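PDB 6JIX: taurine:2-oxoglutarate aminotransferase from Bifidobacterium kashiwanohense PV20-2, which probably catalyses the pyridoxal 5'-phosphate-dependent transfer of the amino group of taurine to 2-oxoglutarate. Local coordinates for residues C58-G62 / A327-Y331; Q75-F81 / T313-L319; P134-S138 / A214-M218. One frame throughout, in Å; residues are numbered along the deposited sequence.

Contact 1. Residues C58-G62 / A327-Y331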
loop_
_atom_site.group_PDB
_atom_site.type_symbol
_atom_site.label_atom_id
_atom_site.label_comp_id
_atom_site.label_asym_id
_atom_site.label_seq_id
_atom_site.Cartn_x
_atom_site.Cartn_y
_atom_site.Cartn_z
ATOM N N CYS A 58 -7.940 3.212 -14.188
ATOM C CA CYS A 58 -8.484 2.618 -12.966
ATOM C C CYS A 58 -9.961 2.946 -12.759
ATOM O O CYS A 58 -10.705 2.140 -12.188
ATOM C CB CYS A 58 -7.688 3.062 -11.732
ATOM S SG CYS A 58 -7.533 4.853 -11.536
ATOM N N SER A 59 -10.404 4.126 -13.201
ATOM C CA SER A 59 -11.794 4.538 -12.989
ATOM C C SER A 59 -12.713 3.823 -13.987
ATOM O O SER A 59 -13.396 4.429 -14.810
ATOM C CB SER A 59 -11.899 6.051 -13.093
ATOM O OG SER A 59 -11.091 6.667 -12.094
ATOM N N ASN A 60 -12.794 2.500 -13.823
ATOM C CA ASN A 60 -13.384 1.643 -14.842
ATOM C C ASN A 60 -14.872 1.924 -15.048
ATOM O O ASN A 60 -15.388 1.748 -16.162
ATOM C CB ASN A 60 -13.153 0.180 -14.462
ATOM C CG ASN A 60 -11.785 -0.339 -14.925
ATOM O OD1 ASN A 60 -10.881 0.437 -15.233
ATOM N ND2 ASN A 60 -11.641 -1.656 -14.982
ATOM N N LEU A 61 -15.591 2.304 -13.987
ATOM C CA LEU A 61 -17.017 2.602 -14.073
ATOM C C LEU A 61 -17.301 4.102 -14.048
ATOM O O LEU A 61 -18.373 4.520 -13.590
ATOM C CB LEU A 61 -17.774 1.904 -12.943
ATOM C CG LEU A 61 -17.742 0.383 -13.038
ATOM C CD1 LEU A 61 -18.476 -0.258 -11.877
ATOM C CD2 LEU A 61 -18.346 -0.041 -14.373
ATOM N N GLY A 62 -16.370 4.918 -14.548
ATOM C CA GLY A 62 -16.535 6.347 -14.473
ATOM C C GLY A 62 -16.368 6.833 -13.044
ATOM O O GLY A 62 -15.871 6.136 -12.163
ATOM N N ALA A 327 -18.853 -2.479 -6.910
ATOM C CA ALA A 327 -18.261 -2.405 -8.243
ATOM C C ALA A 327 -18.409 -3.726 -8.985
ATOM O O ALA A 327 -18.880 -3.762 -10.125
ATOM C CB ALA A 327 -16.788 -2.017 -8.149
ATOM N N VAL A 328 -18.040 -4.832 -8.350
ATOM C CA VAL A 328 -18.080 -6.098 -9.076
ATOM C C VAL A 328 -19.513 -6.444 -9.461
ATOM O O VAL A 328 -19.773 -6.876 -10.591
ATOM C CB VAL A 328 -17.417 -7.219 -8.257
ATOM C CG1 VAL A 328 -17.634 -8.559 -8.931
ATOM C CG2 VAL A 328 -15.915 -6.917 -8.045
ATOM N N ASN A 329 -20.469 -6.226 -8.539
ATOM C CA ASN A 329 -21.881 -6.480 -8.838
ATOM C C ASN A 329 -22.349 -5.645 -10.022
ATOM O O ASN A 329 -23.120 -6.123 -10.856
ATOM C CB ASN A 329 -22.756 -6.188 -7.616
ATOM C CG ASN A 329 -22.918 -7.398 -6.696
ATOM O OD1 ASN A 329 -22.795 -8.550 -7.129
ATOM N ND2 ASN A 329 -23.183 -7.136 -5.410
ATOM N N TYR A 330 -21.871 -4.407 -10.131
ATOM C CA TYR A 330 -22.200 -3.595 -11.292
ATOM C C TYR A 330 -21.649 -4.205 -12.581
ATOM O O TYR A 330 -22.372 -4.321 -13.583
ATOM C CB TYR A 330 -21.672 -2.177 -11.117
ATOM C CG TYR A 330 -22.256 -1.232 -12.143
ATOM C CD1 TYR A 330 -21.743 -1.162 -13.435
ATOM C CD2 TYR A 330 -23.340 -0.429 -11.824
ATOM C CE1 TYR A 330 -22.292 -0.291 -14.367
ATOM C CE2 TYR A 330 -23.881 0.434 -12.731
ATOM C CZ TYR A 330 -23.373 0.507 -14.003
ATOM O OH TYR A 330 -23.960 1.392 -14.896
ATOM N N TYR A 331 -20.360 -4.568 -12.592
ATOM C CA TYR A 331 -19.777 -5.147 -13.802
ATOM C C TYR A 331 -20.665 -6.267 -14.302
ATOM O O TYR A 331 -20.984 -6.343 -15.493
ATOM C CB TYR A 331 -18.357 -5.690 -13.555
ATOM C CG TYR A 331 -17.272 -4.663 -13.320
ATOM C CD1 TYR A 331 -17.077 -3.607 -14.202
ATOM C CD2 TYR A 331 -16.433 -4.758 -12.205
ATOM C CE1 TYR A 331 -16.091 -2.681 -13.979
ATOM C CE2 TYR A 331 -15.445 -3.838 -11.974
ATOM C CZ TYR A 331 -15.272 -2.801 -12.860
ATOM O OH TYR A 331 -14.274 -1.872 -12.632
#
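A type I beta turn, Ser59 to Gly62, lies against helix 318-333 of this class-III aminotransferase, and Leu61 at its third position supplies most of the packing. The Gly62 N to Ser59 O hydrogen bond (3.0 Å) closes the turn and directs the Leu61 side chain at the helix, where it meets residues on successive turns. CD1 of Leu61 sits 3.9 Å from Ala327 O and 4.5 Å from Ala327 CB. The same CD1 lies over one face of the Tyr331 ring in a CH-pi contact, 4.3 Å from the ring centroid and 21° off its normal, while Leu61 CD2 reaches Tyr331 CE1 at 3.5 Å. CD2 also packs on Tyr330, 3.7 Å from CD1 of that ring, so the leucine fits between the two tyrosines. Ile68 of helix 66-78 touches both Leu61 and Ala327, adding another helix to this buried patch.

No hydrogen bond joins the two segments; the polar ends find partners beyond them. Tyr331 OH bonds to Gly282 O, next to the cofactor-binding Lys281, and Asn60 OD1 to Arg260. The Asn60 side chain lies about 6 Å from that of Lys281, so this packing borders the active site without reaching the cofactor. Asn60 meets Tyr331 at the edge of its ring, CB of Asn60 standing just 3.0 Å from Tyr331 OH.

Contact 2. Residues Q75-F81 / T313-L319; sequences QADNMCF and TYSGHTL. With PLP (pyridoxal-5'-phosphate), chain P.
The end of helix 66-78 and the loop after it run past the start of helix 318-333, at the subunit interface of a fold type I aminotransferase. Gln75 and Ala76 are helical; beyond the helix Met79 is extended, Cys80 turns back to -70/-38 and Phe81 is extended again (-148/139). A type II turn (Tyr314 to His317, Gly316 at positive phi) leads to the N-cap, His317. CA atoms pair Cys80 with Leu319 (5.0 Å) and Phe81 with Thr318 (4.9 Å), and Leu319 N donates to Cys80 O at 3.0 Å.

Phe81 (chi1 t) joins Tyr314 and His317 in an aromatic cluster, both on the same side of its ring plane. Tyr314 (m) turns an edge to its face, centroids 5.5 Å apart and planes at 81°; His317 (t) lies slid apart and nearly parallel, with CD2 3.5 Å from Phe81 CD1. Gln75 (t, chi2 p) folds back, NE2 bonding to Met79 O (2.9 Å) and lying 3.5 Å from Thr318 CG2. Leu319 (t, chi2 p) places CD1 4.0 Å from Ala76 CB.

Thr313 N and OG1 each donate to PLP O3P at 2.7 Å; Gly116 and Ala117 of the second subunit bind it too. His317 ND1 accepts from Ala320 N; NE2 bonds to Gly286 O of the second subunit. This implies a neutral imidazole, protonated on NE2, serving helix capping and dimer contact, beside a phosphate site shared by both chains.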
loop_
_atom_site.group_PDB
_atom_site.type_symbol
_atom_site.label_atom_id
_atom_site.label_comp_id
_atom_site.label_asym_id
_atom_site.label_seq_id
_atom_site.Cartn_x
_atom_site.Cartn_y
_atom_site.Cartn_z
ATOM N N GLN A 75 -21.594 1.609 4.140
ATOM C CA GLN A 75 -20.587 0.958 4.965
ATOM C C GLN A 75 -20.037 1.924 6.010
ATOM O O GLN A 75 -19.766 1.526 7.150
ATOM C CB GLN A 75 -19.465 0.398 4.092
ATOM C CG GLN A 75 -18.607 -0.606 4.822
ATOM C CD GLN A 75 -19.452 -1.653 5.527
ATOM O OE1 GLN A 75 -20.404 -2.176 4.952
ATOM N NE2 GLN A 75 -19.117 -1.950 6.780
ATOM N N ALA A 76 -19.865 3.197 5.636
ATOM C CA ALA A 76 -19.370 4.194 6.583
ATOM C C ALA A 76 -20.344 4.434 7.735
ATOM O O ALA A 76 -19.920 4.848 8.823
ATOM C CB ALA A 76 -19.072 5.507 5.869
ATOM N N ASP A 77 -21.646 4.208 7.523
ATOM C CA ASP A 77 -22.595 4.360 8.624
ATOM C C ASP A 77 -22.573 3.172 9.576
ATOM O O ASP A 77 -23.070 3.287 10.697
ATOM C CB ASP A 77 -24.024 4.551 8.095
ATOM C CG ASP A 77 -24.261 5.939 7.531
ATOM O OD1 ASP A 77 -24.894 6.044 6.454
ATOM O OD2 ASP A 77 -23.821 6.928 8.154
ATOM N N ASN A 78 -22.009 2.042 9.156
ATOM C CA ASN A 78 -21.923 0.853 9.991
ATOM C C ASN A 78 -20.547 0.703 10.628
ATOM O O ASN A 78 -20.408 0.719 11.858
ATOM C CB ASN A 78 -22.238 -0.398 9.163
ATOM C CG ASN A 78 -22.181 -1.660 9.996
ATOM O OD1 ASN A 78 -22.900 -1.783 10.994
ATOM N ND2 ASN A 78 -21.296 -2.589 9.624
ATOM N N MET A 79 -19.517 0.565 9.798
ATOM C CA MET A 79 -18.204 0.157 10.261
ATOM C C MET A 79 -17.197 0.440 9.160
ATOM O O MET A 79 -17.153 -0.283 8.158
ATOM C CB MET A 79 -18.249 -1.329 10.626
ATOM C CG MET A 79 -17.065 -1.861 11.372
ATOM S SD MET A 79 -17.400 -3.484 12.102
ATOM C CE MET A 79 -17.614 -4.571 10.699
ATOM N N CYS A 80 -16.410 1.507 9.315
ATOM C CA CYS A 80 -15.439 1.876 8.282
ATOM C C CYS A 80 -14.288 0.873 8.200
ATOM O O CYS A 80 -13.780 0.599 7.105
ATOM C CB CYS A 80 -14.885 3.277 8.543
ATOM S SG CYS A 80 -16.031 4.635 8.190
ATOM N N PHE A 81 -13.835 0.358 9.350
ATOM C CA PHE A 81 -12.721 -0.578 9.418
ATOM C C PHE A 81 -12.905 -1.540 10.581
ATOM O O PHE A 81 -13.349 -1.143 11.661
ATOM C CB PHE A 81 -11.371 0.131 9.575
ATOM C CG PHE A 81 -10.196 -0.813 9.580
ATOM C CD1 PHE A 81 -9.927 -1.617 8.477
ATOM C CD2 PHE A 81 -9.368 -0.910 10.692
ATOM C CE1 PHE A 81 -8.847 -2.489 8.475
ATOM C CE2 PHE A 81 -8.290 -1.783 10.707
ATOM C CZ PHE A 81 -8.028 -2.576 9.593
ATOM N N THR A 313 -1.615 -3.943 7.963
ATOM C CA THR A 313 -2.619 -3.422 8.884
ATOM C C THR A 313 -4.005 -3.391 8.237
ATOM O O THR A 313 -4.990 -3.834 8.837
ATOM C CB THR A 313 -2.203 -2.026 9.374
ATOM O OG1 THR A 313 -1.088 -2.141 10.257
ATOM C CG2 THR A 313 -3.333 -1.343 10.121
ATOM N N TYR A 314 -4.106 -2.872 7.015
ATOM C CA TYR A 314 -5.411 -2.604 6.416
ATOM C C TYR A 314 -5.926 -3.730 5.504
ATOM O O TYR A 314 -6.911 -3.518 4.794
ATOM C CB TYR A 314 -5.376 -1.280 5.634
ATOM C CG TYR A 314 -5.189 -0.028 6.486
ATOM C CD1 TYR A 314 -5.617 0.021 7.822
ATOM C CD2 TYR A 314 -4.575 1.107 5.954
ATOM C CE1 TYR A 314 -5.432 1.173 8.602
ATOM C CE2 TYR A 314 -4.382 2.254 6.723
ATOM C CZ TYR A 314 -4.814 2.288 8.045
ATOM O OH TYR A 314 -4.633 3.449 8.783
ATOM N N SER A 315 -5.301 -4.916 5.505
ATOM C CA SER A 315 -5.724 -6.010 4.617
ATOM C C SER A 315 -7.203 -6.340 4.786
ATOM O O SER A 315 -7.680 -6.526 5.907
ATOM C CB SER A 315 -4.888 -7.265 4.877
ATOM O OG SER A 315 -5.357 -8.348 4.089
ATOM N N GLY A 316 -7.924 -6.440 3.671
ATOM C CA GLY A 316 -9.351 -6.704 3.744
ATOM C C GLY A 316 -10.136 -5.551 4.322
ATOM O O GLY A 316 -11.172 -5.760 4.965
ATOM N N HIS A 317 -9.656 -4.331 4.103
ATOM C CA HIS A 317 -10.269 -3.135 4.642
ATOM C C HIS A 317 -11.767 -3.122 4.375
ATOM O O HIS A 317 -12.216 -3.347 3.249
ATOM C CB HIS A 317 -9.583 -1.926 4.013
ATOM C CG HIS A 317 -9.949 -0.624 4.647
ATOM N ND1 HIS A 317 -11.165 -0.006 4.428
ATOM C CD2 HIS A 317 -9.260 0.180 5.493
ATOM C CE1 HIS A 317 -11.206 1.123 5.117
ATOM N NE2 HIS A 317 -10.062 1.262 5.768
ATOM N N THR A 318 -12.543 -2.850 5.417
ATOM C CA THR A 318 -13.985 -3.063 5.337
ATOM C C THR A 318 -14.648 -2.091 4.369
ATOM O O THR A 318 -15.367 -2.514 3.456
ATOM C CB THR A 318 -14.597 -2.970 6.729
ATOM O OG1 THR A 318 -13.754 -3.697 7.634
ATOM C CG2 THR A 318 -15.988 -3.602 6.749
ATOM N N LEU A 319 -14.433 -0.787 4.545
ATOM C CA LEU A 319 -14.973 0.176 3.583
ATOM C C LEU A 319 -14.541 -0.166 2.165
ATOM O O LEU A 319 -15.356 -0.205 1.243
ATOM C CB LEU A 319 -14.524 1.592 3.935
ATOM C CG LEU A 319 -15.372 2.671 3.280
ATOM C CD1 LEU A 319 -16.648 2.867 4.075
ATOM C CD2 LEU A 319 -14.583 3.968 3.151
HETATM N N1 PLP P . 5.499 0.666 11.429
HETATM C C2 PLP P . 4.949 0.341 12.595
HETATM C C2A PLP P . 5.489 0.941 13.888
HETATM C C3 PLP P . 3.859 -0.568 12.644
HETATM O O3 PLP P . 3.269 -0.918 13.839
HETATM C C4 PLP P . 3.355 -1.114 11.491
HETATM C C4A PLP P . 2.169 -2.100 11.583
HETATM O O4A PLP P . 2.246 -3.033 12.375
HETATM C C5 PLP P . 3.973 -0.740 10.265
HETATM C C6 PLP P . 5.053 0.158 10.266
HETATM C C5A PLP P . 3.446 -1.339 8.913
HETATM O O4P PLP P . 2.321 -0.615 8.566
HETATM P P PLP P . 1.253 -1.170 7.451
HETATM O O1P PLP P . 0.259 -0.124 7.150
HETATM O O2P PLP P . 2.029 -1.658 6.034
HETATM O O3P PLP P . 0.474 -2.265 8.010
#

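Contact 3. Residues P134-S138 / A214-M218; sequences PKIFS and AAILM
Strands 135-139 and 213-219 run side by side and parallel, their short axes approaching to 4.6 Å at an angle of 22° (signed crossing angle -22°). The register pairs Ile136 with Ala215 (CA-CA 5.2 Å) and Phe137 with Ile216 (4.6 Å).

Near the start of the second strand, Ala214 (phi/psi -76/-36) departs from the extended form; its N donates to Lys135 O at 2.7 Å, and its CB is 4.4 Å from Ile136 CD1. Ala215 (-159/147) is extended, and its O accepts from Phe137 N at 2.9 Å and receives a CA-H...O contact from Ile136 CA at 3.5 Å. Its CB meets Ile136 CD1 at 3.8 Å, which the m,m rotamer of the isoleucine brings across. Ile216 (m,t) points to the other face, where its CG1 packs 3.7 Å from Phe137 CB; its CA lies 3.4 Å from Phe137 O. Leu217 (chi1 t, chi2 p) returns to the face of Ala215, and its N donates to Phe137 O at 2.8 Å. Its CB is 4.4 Å from Ile136 CG2, and its O is 3.4 Å from Ser138 CA. Met218 carries the strand onward without touching the partner.

Helix 116-131 covers the face of Ile136 and Ala215, whereas helix 190-208 packs on Phe137 from the other. Lys135 NZ forms a salt bridge with Glu208, and Ser138 OG bonds to Ala153 O. With helices on both faces of a seven-stranded mixed sheet of order 1-7-6-5-4-2-3, this pair belongs to the central sheet of the large domain in fold type I PLP enzymes.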
loop_
_atom_site.group_PDB
_atom_site.type_symbol
_atom_site.label_atom_id
_atom_site.label_comp_id
_atom_site.label_asym_id
_atom_site.label_seq_id
_atom_site.Cartn_x
_atom_site.Cartn_y
_atom_site.Cartn_z
ATOM N N PRO A 134 14.194 -19.471 -5.074
ATOM C CA PRO A 134 14.466 -18.048 -4.795
ATOM C C PRO A 134 14.106 -17.060 -5.903
ATOM O O PRO A 134 13.793 -15.906 -5.605
ATOM C CB PRO A 134 15.979 -18.042 -4.535
ATOM C CG PRO A 134 16.508 -19.174 -5.400
ATOM C CD PRO A 134 15.402 -20.201 -5.514
ATOM N N LYS A 135 14.140 -17.479 -7.169
ATOM C CA LYS A 135 14.194 -16.545 -8.291
ATOM C C LYS A 135 12.816 -16.199 -8.839
ATOM O O LYS A 135 11.930 -17.053 -8.916
ATOM C CB LYS A 135 15.050 -17.130 -9.418
ATOM C CG LYS A 135 16.543 -17.031 -9.174
ATOM C CD LYS A 135 17.328 -17.785 -10.235
ATOM C CE LYS A 135 18.659 -18.296 -9.676
ATOM N NZ LYS A 135 19.692 -18.448 -10.735
ATOM N N ILE A 136 12.676 -14.949 -9.279
ATOM C CA ILE A 136 11.492 -14.438 -9.965
ATOM C C ILE A 136 11.928 -13.971 -11.349
ATOM O O ILE A 136 12.843 -13.145 -11.463
ATOM C CB ILE A 136 10.838 -13.266 -9.211
ATOM C CG1 ILE A 136 10.412 -13.665 -7.792
ATOM C CG2 ILE A 136 9.700 -12.674 -10.050
ATOM C CD1 ILE A 136 9.271 -14.671 -7.721
ATOM N N PHE A 137 11.286 -14.495 -12.393
ATOM C CA PHE A 137 11.456 -13.979 -13.749
ATOM C C PHE A 137 10.374 -12.948 -14.049
ATOM O O PHE A 137 9.193 -13.158 -13.737
ATOM C CB PHE A 137 11.373 -15.114 -14.782
ATOM C CG PHE A 137 12.701 -15.753 -15.108
ATOM C CD1 PHE A 137 13.555 -16.173 -14.102
ATOM C CD2 PHE A 137 13.086 -15.942 -16.424
ATOM C CE1 PHE A 137 14.782 -16.757 -14.401
ATOM C CE2 PHE A 137 14.316 -16.537 -16.737
ATOM C CZ PHE A 137 15.168 -16.941 -15.718
ATOM N N SER A 138 10.765 -11.846 -14.687
ATOM C CA SER A 138 9.767 -10.881 -15.136
ATOM C C SER A 138 10.289 -10.140 -16.356
ATOM O O SER A 138 11.489 -10.157 -16.655
ATOM C CB SER A 138 9.381 -9.894 -14.033
ATOM O OG SER A 138 10.519 -9.364 -13.398
ATOM N N ALA A 214 10.945 -19.603 -8.826
ATOM C CA ALA A 214 9.676 -19.786 -8.130
ATOM C C ALA A 214 8.499 -19.363 -8.993
ATOM O O ALA A 214 7.445 -20.011 -8.974
ATOM C CB ALA A 214 9.666 -18.991 -6.828
ATOM N N ALA A 215 8.672 -18.310 -9.785
ATOM C CA ALA A 215 7.546 -17.738 -10.502
ATOM C C ALA A 215 8.031 -16.917 -11.692
ATOM O O ALA A 215 9.091 -16.282 -11.653
ATOM C CB ALA A 215 6.699 -16.855 -9.571
ATOM N N ILE A 216 7.227 -16.933 -12.745
ATOM C CA ILE A 216 7.322 -15.959 -13.811
ATOM C C ILE A 216 6.177 -14.982 -13.604
ATOM O O ILE A 216 5.008 -15.388 -13.523
ATOM C CB ILE A 216 7.238 -16.628 -15.188
ATOM C CG1 ILE A 216 8.506 -17.431 -15.468
ATOM C CG2 ILE A 216 7.009 -15.581 -16.280
ATOM C CD1 ILE A 216 8.491 -18.060 -16.839
ATOM N N LEU A 217 6.504 -13.698 -13.503
ATOM C CA LEU A 217 5.513 -12.665 -13.252
ATOM C C LEU A 217 5.388 -11.770 -14.481
ATOM O O LEU A 217 6.373 -11.155 -14.910
ATOM C CB LEU A 217 5.906 -11.853 -12.016
ATOM C CG LEU A 217 5.286 -10.472 -11.802
ATOM C CD1 LEU A 217 3.777 -10.567 -11.554
ATOM C CD2 LEU A 217 5.980 -9.805 -10.639
ATOM N N MET A 218 4.189 -11.704 -15.059
ATOM C CA MET A 218 3.985 -10.863 -16.235
ATOM C C MET A 218 2.607 -10.231 -16.208
ATOM O O MET A 218 1.642 -10.845 -15.750
ATOM C CB MET A 218 4.248 -11.585 -17.575
ATOM C CG MET A 218 3.973 -13.031 -17.654
ATOM S SD MET A 218 5.004 -13.780 -18.960
ATOM C CE MET A 218 4.689 -12.779 -20.409
#

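From the N terminus the chain gives the first segments of contacts 1, 2 and 3 in turn, then the second segments in reverse order, so the three loops nest without crossing. Contact 3 closes the innermost, 75 residues between neighbouring strands of the large central sheet. Contact 2 encloses it and brings the end of helix 66-78 to the start of helix 318-333 at the dimer interface. Contact 1, outermost, joins the loop before helix 66-78 to a later part of helix 318-333. Contacts 1 and 2 therefore share helix 318-333, with centres 19 Å apart, while contact 3 lies across the chain's centre from contact 1, their centres 30 Å apart.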